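Long-range contacts in dihydrodipicolinate synthase (Bacteroides thetaiotaomicron, PDB 4XKY), which is a tetrameric DapA-family lyase that probably works through a Schiff base with pyruvate, in the manner of the dihydrodipicolinate synthases and N-acetylneuraminate lyases: residues D18-D23 with S55-M60; V103-P108 with E120-L125; E217-L222 with E239-I244. All blocks are in the same frame, centred on the assembly; numbering follows the deposited sequence.

How the interactions relate
The three contacts follow one another along a single TIM-barrel chain, and none touches another. Interactions 1 and 2 are closest, their nearest atoms about 9 Å apart and their centres 24 Å. Interaction 3 stands about 20 Å from interaction 1 and about 18 Å from interaction 2 by nearest atoms, across the chain's centre from interaction 2. Of the three, interaction 2 comes nearest the predicted active site: the side chain of Ala106 is about 4 Å from that of Tyr136 and about 9 Å from that of Lys164. In interaction 3, Tyr219 stays about 10 Å from the predicted pyruvate-binding residue Val208, side chain to side chain. Interaction 1 is remote from these sites.

Interaction 1: D18-D23 with S55-M60; sequences DDDVLD and SYKLRM
A helix N-cap in the TIM barrel joins here to a type I beta turn. Ser55 caps helix 56-70, its OG accepting from Leu58 N at 3.1 Å with an N-H...O angle of 160°. The turn, running from Asp18 to Val21, brings in Asp20. From CB, the Asp20 chain sets CG anti to its own backbone N (chi1 -153°) and carries the carboxylate to the helix start. Asp20 CG lies 3.5 Å from Ser55 OG. OD1 accepts a hydrogen bond from Ser55 OG at 2.6 Å on its syn lone pair, so that hydroxyl gives to Asp20 while it receives from Leu58. OD2 meets Lys57 NZ in a salt bridge whose hydrogen bond is weak (3.3 Å), the lysine reaching it by a bend at chi3 (90°). The carboxylate thus sits by the amino end of a helix, where the dipole would probably stabilise its negative charge.

Beside these polar groups, Leu58 packs both methyls: CD2 on the turn, 3.7 Å from Asp20 CA, and CD1 on strand 21-22, 3.7 Å from Leu22 CB. One water completes the join, donating to Asp19 O and Asp20 OD1 and accepting from Ser55 N at 3.0 Å.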
# COMPACT_ATOMS: atom_id res chain seq x y z
N ASP A 18 32.45 -9.77 8.90
CA ASP A 18 32.16 -10.01 7.48
C ASP A 18 30.71 -10.45 7.40
O ASP A 18 30.06 -10.58 8.43
CB ASP A 18 33.12 -11.05 6.88
CG ASP A 18 33.18 -10.99 5.34
OD1 ASP A 18 32.68 -10.02 4.74
OD2 ASP A 18 33.71 -11.93 4.71
N ASP A 19 30.21 -10.66 6.18
CA ASP A 19 28.80 -10.90 5.96
C ASP A 19 28.31 -12.05 6.83
O ASP A 19 27.18 -12.03 7.30
CB ASP A 19 28.50 -11.21 4.49
CG ASP A 19 28.85 -10.08 3.55
OD1 ASP A 19 28.39 -8.95 3.71
OD2 ASP A 19 29.62 -10.32 2.61
N ASP A 20 29.14 -13.06 7.03
CA ASP A 20 28.74 -14.24 7.79
C ASP A 20 29.69 -14.53 8.94
O ASP A 20 29.84 -15.68 9.32
CB ASP A 20 28.72 -15.47 6.89
CG ASP A 20 27.72 -16.52 7.38
OD1 ASP A 20 26.72 -16.17 8.04
OD2 ASP A 20 27.91 -17.69 7.08
N VAL A 21 30.33 -13.50 9.50
CA VAL A 21 31.32 -13.72 10.60
C VAL A 21 31.00 -12.75 11.70
O VAL A 21 30.97 -11.55 11.47
CB VAL A 21 32.80 -13.46 10.17
CG1 VAL A 21 33.78 -13.68 11.35
CG2 VAL A 21 33.20 -14.36 9.01
N LEU A 22 30.78 -13.28 12.89
CA LEU A 22 30.42 -12.48 14.05
C LEU A 22 31.67 -11.79 14.64
O LEU A 22 32.70 -12.42 14.79
CB LEU A 22 29.79 -13.39 15.12
CG LEU A 22 29.16 -12.72 16.37
CD1 LEU A 22 27.88 -11.97 16.03
CD2 LEU A 22 28.87 -13.76 17.46
N ASP A 23 31.54 -10.51 14.98
CA ASP A 23 32.58 -9.74 15.71
C ASP A 23 32.42 -9.94 17.21
O ASP A 23 31.75 -9.17 17.91
CB ASP A 23 32.47 -8.24 15.38
CG ASP A 23 33.43 -7.37 16.21
OD1 ASP A 23 34.44 -7.87 16.76
OD2 ASP A 23 33.16 -6.17 16.33
N SER A 55 22.56 -15.32 8.07
CA SER A 55 22.39 -16.76 7.98
C SER A 55 21.89 -17.32 9.33
O SER A 55 22.03 -16.70 10.38
CB SER A 55 23.71 -17.41 7.61
OG SER A 55 24.58 -17.45 8.74
N TYR A 56 21.32 -18.51 9.27
CA TYR A 56 20.89 -19.21 10.49
C TYR A 56 22.04 -19.42 11.44
O TYR A 56 21.91 -19.25 12.62
CB TYR A 56 20.33 -20.58 10.14
CG TYR A 56 19.31 -21.04 11.15
CD1 TYR A 56 18.10 -20.38 11.25
CD2 TYR A 56 19.57 -22.10 12.01
CE1 TYR A 56 17.14 -20.78 12.16
CE2 TYR A 56 18.61 -22.50 12.93
CZ TYR A 56 17.40 -21.83 12.99
OH TYR A 56 16.41 -22.16 13.87
N LYS A 57 23.18 -19.83 10.91
CA LYS A 57 24.36 -20.00 11.73
C LYS A 57 24.69 -18.74 12.51
O LYS A 57 24.92 -18.78 13.72
CB LYS A 57 25.55 -20.41 10.86
CG LYS A 57 26.84 -20.67 11.62
CD LYS A 57 28.03 -20.71 10.67
CE LYS A 57 28.65 -19.33 10.48
NZ LYS A 57 29.65 -19.33 9.38
N LEU A 58 24.69 -17.60 11.83
CA LEU A 58 25.07 -16.36 12.50
C LEU A 58 24.06 -15.95 13.54
O LEU A 58 24.44 -15.52 14.62
CB LEU A 58 25.27 -15.25 11.49
CG LEU A 58 26.14 -14.06 11.82
CD1 LEU A 58 27.42 -14.47 12.48
CD2 LEU A 58 26.43 -13.34 10.53
N ARG A 59 22.78 -16.12 13.26
CA ARG A 59 21.75 -15.86 14.26
C ARG A 59 22.01 -16.74 15.51
O ARG A 59 21.92 -16.28 16.63
CB ARG A 59 20.37 -16.09 13.67
CG ARG A 59 20.02 -15.10 12.58
CD ARG A 59 18.98 -15.63 11.61
NE ARG A 59 17.65 -15.57 12.20
CZ ARG A 59 16.58 -16.15 11.68
NH1 ARG A 59 16.68 -16.88 10.56
NH2 ARG A 59 15.40 -16.03 12.29
N MET A 60 22.37 -18.01 15.31
CA MET A 60 22.65 -18.88 16.46
C MET A 60 23.87 -18.43 17.25
O MET A 60 23.83 -18.42 18.47
CB MET A 60 22.76 -20.34 16.04
CG MET A 60 21.41 -20.88 15.59
SD MET A 60 21.29 -22.62 15.09
CE MET A 60 22.74 -22.85 14.06
O HOH W 1 25.17 -14.05 7.18

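Interaction 2: V103-P108 with E120-L125; sequences VVSAPP and EFYEHL
Strand 102-105 and helix 115-125 belong to one beta-alpha-beta unit of the barrel, and the short segments run nearly antiparallel, at 150°, with axes 12.5 Å apart. Aromatic side chains span that wide gap. The tight part gathers around Tyr122 and Phe121, where every touching residue is buried. Tyr122, with CG anti to its carbonyl carbon (chi1 -76°), sends its hydroxyl to the strand end, where OH donates to Ser105 O at 2.9 Å. The donor oxygen lies above the carbonyl plane, 65° out of it, and not on a lone pair. Ser105 OG sits at the edge of the tyrosine ring, 3.5 Å from Tyr122 CE1, and Pro107 CD also lies near the ring plane, 3.4 Å from Tyr122 OH.

Phe121 meets the prolines differently. Pro107 CB stands over one face of its ring in a CH-pi contact, 4.3 Å from the centroid, while Pro108 CD approaches Phe121 CE1 tip to tip at 3.7 Å. Leu125 contributes less, its CD2 approaching Ser105 OG at 3.9 Å. The loose side is the outer face of the helix, where exposed Glu123 and His124 take no part, and His124 NE2 makes a weak bond to Glu120 OE1 at 3.5 Å.

Around this contact, Tyr122 also packs on Leu135 of strand 133-137, Ser105 on Leu133 of the same strand, and Phe121 and Leu125 on Ile85 and Val89 of helix 85-97.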
# COMPACT_ATOMS: atom_id res chain seq x y z
N VAL A 103 11.46 -14.87 24.71
CA VAL A 103 11.50 -14.81 23.27
C VAL A 103 10.49 -13.75 22.81
O VAL A 103 9.54 -13.41 23.53
CB VAL A 103 11.25 -16.18 22.63
CG1 VAL A 103 12.40 -17.11 22.97
CG2 VAL A 103 9.90 -16.78 23.07
N VAL A 104 10.75 -13.23 21.62
CA VAL A 104 9.96 -12.14 21.04
C VAL A 104 9.54 -12.63 19.66
O VAL A 104 10.36 -13.13 18.90
CB VAL A 104 10.81 -10.87 20.91
CG1 VAL A 104 9.98 -9.69 20.41
CG2 VAL A 104 11.44 -10.53 22.25
N SER A 105 8.26 -12.50 19.33
CA SER A 105 7.76 -13.11 18.11
C SER A 105 6.72 -12.28 17.40
O SER A 105 5.75 -11.82 18.01
CB SER A 105 7.12 -14.45 18.47
OG SER A 105 6.20 -14.83 17.47
N ALA A 106 6.90 -12.12 16.09
CA ALA A 106 5.88 -11.58 15.20
C ALA A 106 5.45 -12.70 14.27
O ALA A 106 6.26 -13.52 13.88
CB ALA A 106 6.44 -10.44 14.37
N PRO A 107 4.17 -12.71 13.89
CA PRO A 107 3.80 -13.71 12.89
C PRO A 107 4.41 -13.35 11.55
O PRO A 107 4.68 -12.18 11.27
CB PRO A 107 2.27 -13.61 12.86
CG PRO A 107 1.98 -12.19 13.25
CD PRO A 107 3.12 -11.71 14.12
N PRO A 108 4.68 -14.36 10.72
CA PRO A 108 5.36 -14.14 9.45
C PRO A 108 4.52 -13.24 8.54
O PRO A 108 3.30 -13.30 8.60
CB PRO A 108 5.45 -15.55 8.86
CG PRO A 108 4.31 -16.28 9.46
CD PRO A 108 4.24 -15.76 10.86
N GLU A 120 -5.10 -17.90 16.53
CA GLU A 120 -4.84 -19.33 16.36
C GLU A 120 -3.34 -19.58 16.13
O GLU A 120 -2.83 -20.61 16.55
CB GLU A 120 -5.68 -19.93 15.21
CG GLU A 120 -4.99 -19.97 13.84
CD GLU A 120 -5.55 -21.03 12.89
OE1 GLU A 120 -6.07 -22.07 13.35
OE2 GLU A 120 -5.46 -20.82 11.66
N PHE A 121 -2.66 -18.65 15.46
CA PHE A 121 -1.22 -18.75 15.28
C PHE A 121 -0.52 -18.89 16.62
O PHE A 121 0.26 -19.81 16.82
CB PHE A 121 -0.67 -17.52 14.57
CG PHE A 121 0.81 -17.55 14.41
CD1 PHE A 121 1.39 -18.17 13.32
CD2 PHE A 121 1.63 -17.01 15.38
CE1 PHE A 121 2.76 -18.23 13.19
CE2 PHE A 121 3.00 -17.08 15.25
CZ PHE A 121 3.57 -17.69 14.16
N TYR A 122 -0.82 -17.98 17.53
CA TYR A 122 -0.22 -18.01 18.86
C TYR A 122 -0.69 -19.16 19.71
O TYR A 122 0.10 -19.70 20.50
CB TYR A 122 -0.39 -16.66 19.55
CG TYR A 122 0.59 -15.74 18.93
CD1 TYR A 122 1.95 -15.88 19.21
CD2 TYR A 122 0.21 -14.79 18.01
CE1 TYR A 122 2.89 -15.08 18.60
CE2 TYR A 122 1.14 -13.98 17.40
CZ TYR A 122 2.48 -14.13 17.69
OH TYR A 122 3.44 -13.33 17.09
N GLU A 123 -1.94 -19.58 19.53
CA GLU A 123 -2.43 -20.77 20.24
C GLU A 123 -1.67 -22.03 19.86
O GLU A 123 -1.39 -22.86 20.71
CB GLU A 123 -3.94 -20.95 20.08
CG GLU A 123 -4.74 -20.13 21.09
CD GLU A 123 -6.25 -20.17 20.89
OE1 GLU A 123 -6.76 -21.09 20.20
OE2 GLU A 123 -6.93 -19.28 21.44
N HIS A 124 -1.33 -22.19 18.59
CA HIS A 124 -0.50 -23.32 18.15
C HIS A 124 0.99 -23.13 18.50
O HIS A 124 1.71 -24.11 18.73
CB HIS A 124 -0.62 -23.53 16.64
CG HIS A 124 -2.01 -23.86 16.18
ND1 HIS A 124 -2.90 -24.59 16.93
CD2 HIS A 124 -2.65 -23.59 15.01
CE1 HIS A 124 -4.03 -24.74 16.26
NE2 HIS A 124 -3.90 -24.14 15.09
N LEU A 125 1.47 -21.88 18.53
CA LEU A 125 2.89 -21.65 18.78
C LEU A 125 3.22 -21.90 20.26
O LEU A 125 4.22 -22.54 20.58
CB LEU A 125 3.32 -20.23 18.36
CG LEU A 125 4.80 -19.89 18.59
CD1 LEU A 125 5.73 -20.79 17.79
CD2 LEU A 125 5.09 -18.42 18.31

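Interaction 3: E217-L222 with E239-I244. With ACT (acetate ion), chain E.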
# COMPACT_ATOMS: atom_id res chain seq x y z
N GLU A 217 23.26 5.74 28.66
CA GLU A 217 22.93 6.63 29.78
C GLU A 217 21.94 7.71 29.42
O GLU A 217 21.09 8.06 30.23
CB GLU A 217 24.19 7.29 30.35
CG GLU A 217 25.05 6.25 31.03
CD GLU A 217 26.33 6.79 31.63
OE1 GLU A 217 26.60 8.01 31.52
OE2 GLU A 217 27.06 5.97 32.23
N LEU A 218 22.08 8.28 28.22
CA LEU A 218 21.14 9.28 27.76
C LEU A 218 19.72 8.69 27.74
O LEU A 218 18.79 9.33 28.18
CB LEU A 218 21.51 9.79 26.37
CG LEU A 218 20.39 10.48 25.59
CD1 LEU A 218 19.99 11.79 26.25
CD2 LEU A 218 20.82 10.75 24.16
N TYR A 219 19.55 7.47 27.22
CA TYR A 219 18.20 6.95 27.07
C TYR A 219 17.62 6.52 28.41
O TYR A 219 16.43 6.66 28.65
CB TYR A 219 18.15 5.82 26.05
CG TYR A 219 18.42 6.33 24.68
CD1 TYR A 219 17.39 6.71 23.84
CD2 TYR A 219 19.71 6.51 24.25
CE1 TYR A 219 17.64 7.21 22.58
CE2 TYR A 219 19.97 7.03 22.99
CZ TYR A 219 18.93 7.37 22.17
OH TYR A 219 19.19 7.87 20.91
N VAL A 220 18.47 5.99 29.28
CA VAL A 220 18.07 5.64 30.64
C VAL A 220 17.65 6.88 31.41
O VAL A 220 16.63 6.87 32.11
CB VAL A 220 19.19 4.89 31.39
CG1 VAL A 220 18.88 4.78 32.88
CG2 VAL A 220 19.35 3.51 30.79
N SER A 221 18.43 7.95 31.26
CA SER A 221 18.08 9.23 31.88
C SER A 221 16.76 9.78 31.37
O SER A 221 15.99 10.32 32.16
CB SER A 221 19.17 10.29 31.66
OG SER A 221 20.34 9.92 32.36
N LEU A 222 16.51 9.68 30.08
CA LEU A 222 15.26 10.17 29.54
C LEU A 222 14.09 9.31 30.01
O LEU A 222 13.02 9.84 30.38
CB LEU A 222 15.31 10.27 28.02
CG LEU A 222 14.06 10.73 27.26
CD1 LEU A 222 13.34 11.94 27.84
CD2 LEU A 222 14.48 11.02 25.83
N GLU A 239 15.46 16.72 23.19
CA GLU A 239 16.13 17.49 22.13
C GLU A 239 17.39 16.77 21.66
O GLU A 239 17.69 16.78 20.46
CB GLU A 239 16.46 18.93 22.57
CG GLU A 239 17.28 19.70 21.52
CD GLU A 239 17.20 21.23 21.64
OE1 GLU A 239 16.89 21.74 22.73
OE2 GLU A 239 17.48 21.92 20.63
N LYS A 240 18.13 16.17 22.59
CA LYS A 240 19.32 15.40 22.23
C LYS A 240 18.92 14.14 21.44
O LYS A 240 19.51 13.84 20.40
CB LYS A 240 20.12 14.99 23.47
CG LYS A 240 20.84 16.14 24.16
CD LYS A 240 21.76 15.57 25.25
CE LYS A 240 22.04 16.56 26.37
NZ LYS A 240 23.09 17.53 25.96
N VAL A 241 17.95 13.39 21.95
CA VAL A 241 17.42 12.27 21.19
C VAL A 241 16.98 12.71 19.80
O VAL A 241 17.30 12.04 18.83
CB VAL A 241 16.28 11.54 21.93
CG1 VAL A 241 15.59 10.53 21.02
CG2 VAL A 241 16.85 10.81 23.13
N MET A 242 16.30 13.85 19.67
CA MET A 242 15.83 14.24 18.32
C MET A 242 16.98 14.69 17.42
O MET A 242 16.93 14.51 16.21
CB MET A 242 14.68 15.25 18.35
CG MET A 242 13.35 14.72 18.90
SD MET A 242 12.77 13.11 18.30
CE MET A 242 12.63 13.49 16.55
N GLN A 243 18.05 15.22 18.01
CA GLN A 243 19.24 15.56 17.25
C GLN A 243 19.95 14.31 16.70
O GLN A 243 20.39 14.29 15.55
CB GLN A 243 20.20 16.39 18.10
CG GLN A 243 21.30 17.02 17.27
CD GLN A 243 22.28 17.82 18.10
OE1 GLN A 243 21.98 18.19 19.21
NE2 GLN A 243 23.46 18.05 17.56
N ILE A 244 20.06 13.28 17.52
CA ILE A 244 20.66 12.01 17.11
C ILE A 244 19.86 11.48 15.93
O ILE A 244 20.42 11.13 14.88
CB ILE A 244 20.63 10.99 18.26
CG1 ILE A 244 21.67 11.36 19.31
CG2 ILE A 244 20.89 9.58 17.75
CD1 ILE A 244 21.34 10.78 20.66
C ACT E . 26.19 7.58 27.24
O ACT E . 26.14 6.35 27.45
OXT ACT E . 25.15 8.27 27.15
CH3 ACT E . 27.51 8.30 27.11
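This is apolar packing between two consecutive helices: helix 216-227, which follows barrel strand 206-207, and then, after a three-residue connection, helix 231-247. The two segments run roughly antiparallel, at 137°, with axes 10.9 Å apart, so the gap is filled by side-chain ends. Val241 CG2 is the methyl where three side chains meet. Anti to the carbonyl carbon, it sits 3.6 Å from Leu222 CD2 and 3.7 Å from Tyr219 CE1, and Leu218 CD2 comes obliquely to within 4.1 Å of the same methyl. One turn further along, Ile244 extends CD1 to meet Leu218 CD2 tip to tip at 3.5 Å, and that CD1 also lies 3.6 Å from Tyr219 OH. Leu218 therefore bridges Val241 and Ile244 with a single branch. Its other methyl, CD1, faces the CB of Lys240, whose chain then leads away from the contact.

Near the start of helix 216-227, an acetate ion, probably from the crystallisation liquor, accepts from two consecutive backbone amides: Glu217 N to its O at 3.2 Å and Leu218 N to its OXT at 3.3 Å.

No hydrogen bond crosses between the two segments, and the tyrosine hydroxyl finds a weak partner outside them in Glu193 OE1. The pairing thus rests on van der Waals fit and the burial of Leu, Val and Ile methyls and the Tyr219 ring, with no directional bond fixing one segment against the other.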